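Local coordinates for endo-beta-1,4-glucanase (cellulase B) (Bacillus halodurans, PDB 4V2X), which hydrolyses beta-glucans, among them xyloglucan and beta-1,3-1,4-glucans, with a family 5 catalytic module followed by Ig-like and CBM46 modules, at residues A[455-460]-A[479-484]; A[402-407]-A[447-452]; A[504-509]-A[534-539]. All coordinates share one frame; numbering follows the deposited sequence.

How the contacts relate
Contacts 1 and 2 share a corner of the Ig-like module. They touch where N460 and T479 of contact 1 meet A452 of contact 2, and helix 445-452 leads along the chain into strand 458-467. Contact 3 lies in the CBM46 module. It meets contact 1 at R481 O, which is probably hydrogen-bonded to N504 ND2. Contact 1 is at the surface and mostly polar, with backbone pairing and a gripped amide. Contact 2 is partly buried and apolar. Contact 3 is buried and packs aliphatic groups and a methionine against a phenylalanine, with a tyrosine bond at its exposed end. Contacts 2 and 3 do not touch.

Contact 1: residues A[455-460]-A[479-484]; sequences GTLGTN and TYRTPV
G458 and T479 form an antiparallel hydrogen-bonded pair. G458 N gives its hydrogen to T479 O at 2.8 Å. In return, T479 N donates to G458 O at 2.9 Å. At these backbone angles a CB on G458 would run into L457 O, which accounts for the glycine.

Side-chain bonds add to this pairing. T479 OG1 donates to N460 OD1 at 2.6 Å, coming in somewhat tilted from the plane of the side-chain carbonyl. OG1 sits beside the T479 backbone N, anti to the carbonyl carbon (chi1 -61°), which turns it to the amide. The other end of that amide, N460 ND2, donates to T456 O at 2.8 Å, close to the amide plane. The N460 amide is therefore gripped at both ends, which fixes its rotation. It links T479 to the turn that follows helix 445-452.

T479 also packs against the turn. Its CB lies 3.3 Å from T456 O, and its CG2 lies 3.8 Å from G455 O. Further along, L457 CD2 rests 3.4 Å from R481 CG, so the aliphatic part of the arginine makes this contact. Q400 also touches L457, T479 and R481. G455 O accepts a hydrogen bond from Q400 NE2.

The arrangement is the open end of a beta hairpin, made by strands 458-467 and 473-480 of the Ig-like module, where the chain leaves toward the CBM46 module.

Contact 2: residues A[402-407]-A[447-452]; sequences DRIADA and VLSAIA
I404 reaches from the loop 402-407 to L448 and S449 on helix 445-452. I404 leaves the backbone toward the helix, and its two branches land on successive residues. CG2 touches L448 CB at 3.7 Å. CD1 goes further and lies over the backbone at S449, 3.7 Å from S449 CA. The I404 CG1 branch is anti to the carbonyl carbon (chi1 -67°) and then runs extended, which carries CD1 out to the helix. The I404 and L448 side chains cross obliquely.

L448 in turn points back at the loop. Its CD1 methyl lies 3.6 Å from A407 CB and 3.5 Å from A405 O. The two large side chains thus interlock: I404 covers the base of L448, and the end of L448 covers the loop beyond I404. An alanine in place of I404 would probably leave L448 CB and the backbone at S449 without their apolar cover and open a gap between loop and helix.

L448 also packs on V477 of strand 473-480. A407 begins strand 407-412 and is hydrogen-bonded through its backbone to V443. D406 OD1 accepts a hydrogen bond from A445 N at the start of the helix.

Between the two segments the contact is made by van der Waals packing alone. Between these segments, fit of shape does the work, while the polar tie runs from D406 to A445 N, just before residues 447-452 of the helix.

Contact 3: residues A[504-509]-A[534-539]; sequences NSLATM and FSPSYD
Strands 506-513 and 534-537 are the outermost strands of the antiparallel sheet of the CBM46 module, and here L506 and M509 of one face F534 of the other. Their axes come within 8.4 Å. M509 CB sits over the centre of one face of the F534 ring, 3.7 Å from its centroid, in a CH-pi contact. M509 SD lies obliquely to the ring in a Met-aromatic contact, 4.7 Å from the centroid. The bend at chi3 (74°) brings M509 CE to F534 CD1 at 3.9 Å. L506 CD2 comes obliquely to F534 CE2 at 3.5 Å and also touches the P536 ring.

Y538 supplies the polar end. L506 N donates to Y538 OH at 2.8 Å, near the plane of the tyrosine ring. The hydroxyl takes this N-H directly and is tied to L506 O only through a water. The water donates to L506 O at 2.9 Å; its link to the hydroxyl is very short and somewhat doubtful. P536 CB lies over one face of the same ring, offset toward the rim. A507 and T508, both facing H563, form a classic beta bulge.

The chemistry is thus divided: dispersion and sulfur-aromatic packing hold the buried part, and the exposed tyrosine accepts the L506 N-H.

Contact 1: residues A[455-460]-A[479-484]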
loop_
_atom_site.group_PDB
_atom_site.type_symbol
_atom_site.label_atom_id
_atom_site.label_comp_id
_atom_site.label_asym_id
_atom_site.label_seq_id
_atom_site.Cartn_x
_atom_site.Cartn_y
_atom_site.Cartn_z
ATOM N N GLY A 455 49.325 43.420 -12.768
ATOM C CA GLY A 455 48.241 43.446 -13.748
ATOM C C GLY A 455 48.239 42.274 -14.716
ATOM O O GLY A 455 47.568 42.330 -15.752
ATOM N N THR A 456 48.991 41.220 -14.396
ATOM C CA THR A 456 48.950 39.978 -15.156
ATOM C C THR A 456 47.529 39.443 -15.048
ATOM O O THR A 456 46.961 39.449 -13.967
ATOM C CB THR A 456 49.922 38.940 -14.568
ATOM O OG1 THR A 456 51.242 39.500 -14.514
ATOM C CG2 THR A 456 49.940 37.668 -15.401
ATOM N N LEU A 457 46.954 38.989 -16.159
ATOM C CA LEU A 457 45.551 38.561 -16.156
ATOM C C LEU A 457 45.409 37.185 -15.521
ATOM O O LEU A 457 46.294 36.341 -15.653
ATOM C CB LEU A 457 44.984 38.548 -17.577
ATOM C CG LEU A 457 45.036 39.898 -18.298
ATOM C CD1 LEU A 457 44.438 39.788 -19.695
ATOM C CD2 LEU A 457 44.332 40.981 -17.497
ATOM N N GLY A 458 44.293 36.978 -14.824
ATOM C CA GLY A 458 44.019 35.725 -14.139
ATOM C C GLY A 458 44.335 35.858 -12.665
ATOM O O GLY A 458 44.422 36.972 -12.130
ATOM N N THR A 459 44.530 34.723 -12.010
ATOM C CA THR A 459 44.717 34.706 -10.563
ATOM C C THR A 459 46.132 35.134 -10.192
ATOM O O THR A 459 47.099 34.468 -10.557
ATOM C CB THR A 459 44.416 33.313 -9.978
ATOM O OG1 THR A 459 43.075 32.931 -10.320
ATOM C CG2 THR A 459 44.568 33.325 -8.458
ATOM N N ASN A 460 46.233 36.239 -9.454
ATOM C CA ASN A 460 47.515 36.821 -9.047
ATOM C C ASN A 460 48.001 36.264 -7.721
ATOM O O ASN A 460 49.198 36.165 -7.483
ATOM C CB ASN A 460 47.395 38.346 -8.898
ATOM C CG ASN A 460 46.799 39.013 -10.119
ATOM O OD1 ASN A 460 45.718 39.609 -10.049
ATOM N ND2 ASN A 460 47.491 38.907 -11.249
ATOM N N THR A 479 42.978 39.461 -11.707
ATOM C CA THR A 479 42.961 40.630 -12.569
ATOM C C THR A 479 42.297 40.254 -13.883
ATOM O O THR A 479 42.595 39.205 -14.451
ATOM C CB THR A 479 44.383 41.150 -12.832
ATOM O OG1 THR A 479 44.982 41.524 -11.584
ATOM C CG2 THR A 479 44.352 42.350 -13.757
ATOM N N TYR A 480 41.393 41.111 -14.355
ATOM C CA TYR A 480 40.661 40.847 -15.590
ATOM C C TYR A 480 40.553 42.087 -16.478
ATOM O O TYR A 480 40.700 43.226 -16.017
ATOM C CB TYR A 480 39.256 40.320 -15.271
ATOM C CG TYR A 480 38.282 41.392 -14.807
ATOM C CD1 TYR A 480 38.322 41.877 -13.503
ATOM C CD2 TYR A 480 37.343 41.933 -15.674
ATOM C CE1 TYR A 480 37.446 42.859 -13.078
ATOM C CE2 TYR A 480 36.460 42.912 -15.254
ATOM C CZ TYR A 480 36.516 43.367 -13.949
ATOM O OH TYR A 480 35.649 44.349 -13.516
ATOM N N ARG A 481 40.315 41.834 -17.768
ATOM C CA ARG A 481 39.843 42.846 -18.713
ATOM C C ARG A 481 38.577 42.310 -19.357
ATOM O O ARG A 481 38.267 41.125 -19.248
ATOM C CB ARG A 481 40.846 43.102 -19.831
ATOM C CG ARG A 481 42.297 42.935 -19.457
ATOM C CD ARG A 481 43.172 43.083 -20.686
ATOM N NE ARG A 481 42.959 44.378 -21.332
ATOM C CZ ARG A 481 42.693 44.560 -22.625
ATOM N NH1 ARG A 481 42.621 43.534 -23.465
ATOM N NH2 ARG A 481 42.519 45.791 -23.087
ATOM N N THR A 482 37.863 43.173 -20.066
ATOM C CA THR A 482 36.677 42.733 -20.784
ATOM C C THR A 482 37.058 41.550 -21.682
ATOM O O THR A 482 38.030 41.638 -22.441
ATOM C CB THR A 482 36.055 43.877 -21.612
ATOM O OG1 THR A 482 35.497 44.848 -20.718
ATOM C CG2 THR A 482 34.949 43.359 -22.530
ATOM N N PRO A 483 36.319 40.434 -21.569
ATOM C CA PRO A 483 36.588 39.306 -22.456
ATOM C C PRO A 483 36.110 39.625 -23.860
ATOM O O PRO A 483 35.178 40.410 -24.029
ATOM C CB PRO A 483 35.784 38.152 -21.849
ATOM C CG PRO A 483 34.933 38.735 -20.775
ATOM C CD PRO A 483 35.111 40.218 -20.754
ATOM N N VAL A 484 36.763 39.029 -24.851
ATOM C CA VAL A 484 36.489 39.329 -26.243
ATOM C C VAL A 484 36.232 38.021 -26.965
ATOM O O VAL A 484 37.029 37.092 -26.867
ATOM C CB VAL A 484 37.673 40.063 -26.912
ATOM C CG1 VAL A 484 37.328 40.441 -28.345
ATOM C CG2 VAL A 484 38.054 41.303 -26.116
#

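Contact 2: residues A[402-407]-A[447-452]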
loop_
_atom_site.group_PDB
_atom_site.type_symbol
_atom_site.label_atom_id
_atom_site.label_comp_id
_atom_site.label_asym_id
_atom_site.label_seq_id
_atom_site.Cartn_x
_atom_site.Cartn_y
_atom_site.Cartn_z
ATOM N N ASP A 402 42.505 49.903 -13.939
ATOM C CA ASP A 402 41.814 50.742 -12.953
ATOM C C ASP A 402 42.628 50.872 -11.686
ATOM O O ASP A 402 43.396 49.981 -11.334
ATOM C CB ASP A 402 40.447 50.157 -12.581
ATOM C CG ASP A 402 39.392 50.406 -13.636
ATOM O OD1 ASP A 402 39.723 50.973 -14.695
ATOM O OD2 ASP A 402 38.225 50.043 -13.396
ATOM N N ARG A 403 42.443 51.984 -10.990
ATOM C CA ARG A 403 43.038 52.151 -9.674
ATOM C C ARG A 403 42.484 51.075 -8.749
ATOM O O ARG A 403 41.281 50.839 -8.716
ATOM C CB ARG A 403 42.730 53.540 -9.122
ATOM C CG ARG A 403 43.348 53.830 -7.759
ATOM C CD ARG A 403 43.424 55.328 -7.479
ATOM N NE ARG A 403 42.298 56.038 -8.079
ATOM C CZ ARG A 403 41.053 56.017 -7.609
ATOM N NH1 ARG A 403 40.754 55.334 -6.505
ATOM N NH2 ARG A 403 40.094 56.682 -8.248
ATOM N N ILE A 404 43.368 50.408 -8.015
ATOM C CA ILE A 404 42.954 49.354 -7.093
ATOM C C ILE A 404 42.379 49.995 -5.828
ATOM O O ILE A 404 43.027 50.831 -5.209
ATOM C CB ILE A 404 44.133 48.411 -6.768
ATOM C CG1 ILE A 404 44.521 47.639 -8.033
ATOM C CG2 ILE A 404 43.776 47.459 -5.623
ATOM C CD1 ILE A 404 45.799 46.836 -7.907
ATOM N N ALA A 405 41.149 49.628 -5.478
ATOM C CA ALA A 405 40.487 50.152 -4.289
ATOM C C ALA A 405 40.363 49.080 -3.211
ATOM O O ALA A 405 40.723 47.919 -3.425
ATOM C CB ALA A 405 39.112 50.683 -4.650
ATOM N N ASP A 406 39.850 49.482 -2.051
ATOM C CA ASP A 406 39.518 48.528 -0.998
ATOM C C ASP A 406 38.426 47.600 -1.511
ATOM O O ASP A 406 37.502 48.039 -2.205
ATOM C CB ASP A 406 39.024 49.237 0.264
ATOM C CG ASP A 406 40.071 50.138 0.894
ATOM O OD1 ASP A 406 41.256 50.090 0.503
ATOM O OD2 ASP A 406 39.695 50.907 1.802
ATOM N N ALA A 407 38.557 46.312 -1.203
ATOM C CA ALA A 407 37.542 45.331 -1.527
ATOM C C ALA A 407 36.794 44.985 -0.255
ATOM O O ALA A 407 37.408 44.595 0.741
ATOM C CB ALA A 407 38.181 44.082 -2.107
ATOM N N VAL A 447 47.070 46.057 0.079
ATOM C CA VAL A 447 47.235 44.600 0.125
ATOM C C VAL A 447 46.962 43.995 -1.249
ATOM O O VAL A 447 47.721 43.159 -1.731
ATOM C CB VAL A 447 46.295 43.952 1.164
ATOM C CG1 VAL A 447 46.372 42.427 1.091
ATOM C CG2 VAL A 447 46.625 44.443 2.572
ATOM N N LEU A 448 45.871 44.424 -1.876
ATOM C CA LEU A 448 45.500 43.931 -3.195
ATOM C C LEU A 448 46.509 44.380 -4.249
ATOM O O LEU A 448 46.861 43.611 -5.137
ATOM C CB LEU A 448 44.083 44.391 -3.559
ATOM C CG LEU A 448 42.983 43.889 -2.614
ATOM C CD1 LEU A 448 41.665 44.599 -2.888
ATOM C CD2 LEU A 448 42.800 42.384 -2.721
ATOM N N SER A 449 46.977 45.618 -4.129
ATOM C CA SER A 449 48.022 46.133 -5.012
ATOM C C SER A 449 49.319 45.326 -4.880
ATOM O O SER A 449 49.949 45.013 -5.879
ATOM C CB SER A 449 48.273 47.621 -4.738
ATOM O OG SER A 449 49.289 48.119 -5.583
ATOM N N ALA A 450 49.700 44.965 -3.658
ATOM C CA ALA A 450 50.884 44.120 -3.455
ATOM C C ALA A 450 50.745 42.758 -4.136
ATOM O O ALA A 450 51.705 42.240 -4.711
ATOM C CB ALA A 450 51.172 43.947 -1.976
ATOM N N ILE A 451 49.545 42.184 -4.083
ATOM C CA ILE A 451 49.288 40.899 -4.720
ATOM C C ILE A 451 49.218 41.030 -6.237
ATOM O O ILE A 451 49.749 40.186 -6.955
ATOM C CB ILE A 451 47.964 40.275 -4.211
ATOM C CG1 ILE A 451 48.080 39.930 -2.726
ATOM C CG2 ILE A 451 47.603 39.032 -5.021
ATOM C CD1 ILE A 451 46.757 39.618 -2.049
ATOM N N ALA A 452 48.575 42.095 -6.714
ATOM C CA ALA A 452 48.166 42.194 -8.115
ATOM C C ALA A 452 48.558 43.486 -8.849
ATOM O O ALA A 452 47.924 43.822 -9.845
ATOM C CB ALA A 452 46.659 42.017 -8.190
#

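Contact 3: residues A[504-509]-A[534-539]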
loop_
_atom_site.group_PDB
_atom_site.type_symbol
_atom_site.label_atom_id
_atom_site.label_comp_id
_atom_site.label_asym_id
_atom_site.label_seq_id
_atom_site.Cartn_x
_atom_site.Cartn_y
_atom_site.Cartn_z
ATOM N N ASN A 504 39.001 36.152 -17.018
ATOM C CA ASN A 504 37.632 35.895 -16.569
ATOM C C ASN A 504 37.289 34.418 -16.507
ATOM O O ASN A 504 37.861 33.600 -17.229
ATOM C CB ASN A 504 36.623 36.581 -17.488
ATOM C CG ASN A 504 36.702 38.083 -17.412
ATOM O OD1 ASN A 504 36.107 38.693 -16.526
ATOM N ND2 ASN A 504 37.445 38.691 -18.336
ATOM N N SER A 505 36.341 34.101 -15.627
ATOM C CA SER A 505 35.768 32.769 -15.522
ATOM C C SER A 505 34.307 32.841 -15.954
ATOM O O SER A 505 33.570 33.718 -15.501
ATOM C CB SER A 505 35.864 32.274 -14.080
ATOM O OG SER A 505 35.165 31.058 -13.897
ATOM N N LEU A 506 33.896 31.930 -16.831
ATOM C CA LEU A 506 32.526 31.936 -17.333
ATOM C C LEU A 506 31.586 31.324 -16.309
ATOM O O LEU A 506 31.855 30.248 -15.795
ATOM C CB LEU A 506 32.438 31.158 -18.647
ATOM C CG LEU A 506 31.054 31.063 -19.306
ATOM C CD1 LEU A 506 30.586 32.415 -19.814
ATOM C CD2 LEU A 506 31.087 30.050 -20.438
ATOM N N ALA A 507 30.467 32.000 -16.044
ATOM C CA ALA A 507 29.451 31.498 -15.120
ATOM C C ALA A 507 28.339 30.734 -15.846
ATOM O O ALA A 507 28.012 29.601 -15.486
ATOM C CB ALA A 507 28.861 32.649 -14.321
ATOM N N THR A 508 27.765 31.357 -16.863
ATOM C CA THR A 508 26.694 30.715 -17.629
ATOM C C THR A 508 26.473 31.444 -18.964
ATOM O O THR A 508 27.116 32.463 -19.256
ATOM C CB THR A 508 25.397 30.595 -16.779
ATOM O OG1 THR A 508 24.378 29.855 -17.487
ATOM C CG2 THR A 508 24.892 31.969 -16.362
ATOM N N MET A 509 25.602 30.875 -19.787
ATOM C CA MET A 509 25.339 31.390 -21.121
ATOM C C MET A 509 23.846 31.306 -21.388
ATOM O O MET A 509 23.241 30.256 -21.186
ATOM C CB MET A 509 26.084 30.571 -22.175
ATOM C CG MET A 509 25.936 31.118 -23.590
ATOM S SD MET A 509 26.350 29.944 -24.893
ATOM C CE MET A 509 24.924 28.859 -24.858
ATOM N N PHE A 534 27.342 24.068 -23.684
ATOM C CA PHE A 534 28.482 24.910 -23.999
ATOM C C PHE A 534 29.580 24.655 -22.983
ATOM O O PHE A 534 29.319 24.121 -21.905
ATOM C CB PHE A 534 28.081 26.384 -23.934
ATOM C CG PHE A 534 27.735 26.838 -22.547
ATOM C CD1 PHE A 534 26.447 26.677 -22.059
ATOM C CD2 PHE A 534 28.709 27.377 -21.712
ATOM C CE1 PHE A 534 26.120 27.078 -20.776
ATOM C CE2 PHE A 534 28.387 27.766 -20.423
ATOM C CZ PHE A 534 27.100 27.625 -19.959
ATOM N N SER A 535 30.802 25.056 -23.308
ATOM C CA SER A 535 31.924 24.903 -22.384
ATOM C C SER A 535 33.035 25.904 -22.696
ATOM O O SER A 535 33.381 26.092 -23.853
ATOM C CB SER A 535 32.476 23.476 -22.468
ATOM O OG SER A 535 33.547 23.276 -21.554
ATOM N N PRO A 536 33.604 26.538 -21.663
ATOM C CA PRO A 536 34.765 27.374 -21.920
ATOM C C PRO A 536 36.012 26.504 -21.971
ATOM O O PRO A 536 36.197 25.662 -21.097
ATOM C CB PRO A 536 34.804 28.300 -20.706
ATOM C CG PRO A 536 34.193 27.500 -19.608
ATOM C CD PRO A 536 33.205 26.562 -20.241
ATOM N N SER A 537 36.833 26.690 -23.001
ATOM C CA SER A 537 38.128 26.033 -23.093
ATOM C C SER A 537 39.197 27.085 -22.847
ATOM O O SER A 537 39.653 27.760 -23.774
ATOM C CB SER A 537 38.314 25.394 -24.470
ATOM O OG SER A 537 37.425 24.305 -24.632
ATOM N N TYR A 538 39.583 27.222 -21.584
ATOM C CA TYR A 538 40.461 28.305 -21.161
ATOM C C TYR A 538 41.851 28.200 -21.778
ATOM O O TYR A 538 42.390 29.197 -22.252
ATOM C CB TYR A 538 40.552 28.349 -19.636
ATOM C CG TYR A 538 39.244 28.710 -18.983
ATOM C CD1 TYR A 538 38.730 29.993 -19.100
ATOM C CD2 TYR A 538 38.509 27.769 -18.267
ATOM C CE1 TYR A 538 37.529 30.334 -18.520
ATOM C CE2 TYR A 538 37.303 28.105 -17.679
ATOM C CZ TYR A 538 36.822 29.390 -17.811
ATOM O OH TYR A 538 35.637 29.752 -17.240
ATOM N N ASP A 539 42.412 26.995 -21.789
ATOM C CA ASP A 539 43.750 26.771 -22.348
ATOM C C ASP A 539 43.769 26.934 -23.869
ATOM O O ASP A 539 44.737 27.448 -24.427
ATOM C CB ASP A 539 44.271 25.383 -21.959
ATOM C CG ASP A 539 44.470 25.231 -20.456
ATOM O OD1 ASP A 539 44.662 26.254 -19.758
ATOM O OD2 ASP A 539 44.435 24.081 -19.968
HETATM O O HOH W 1 33.999 28.364 -16.024
#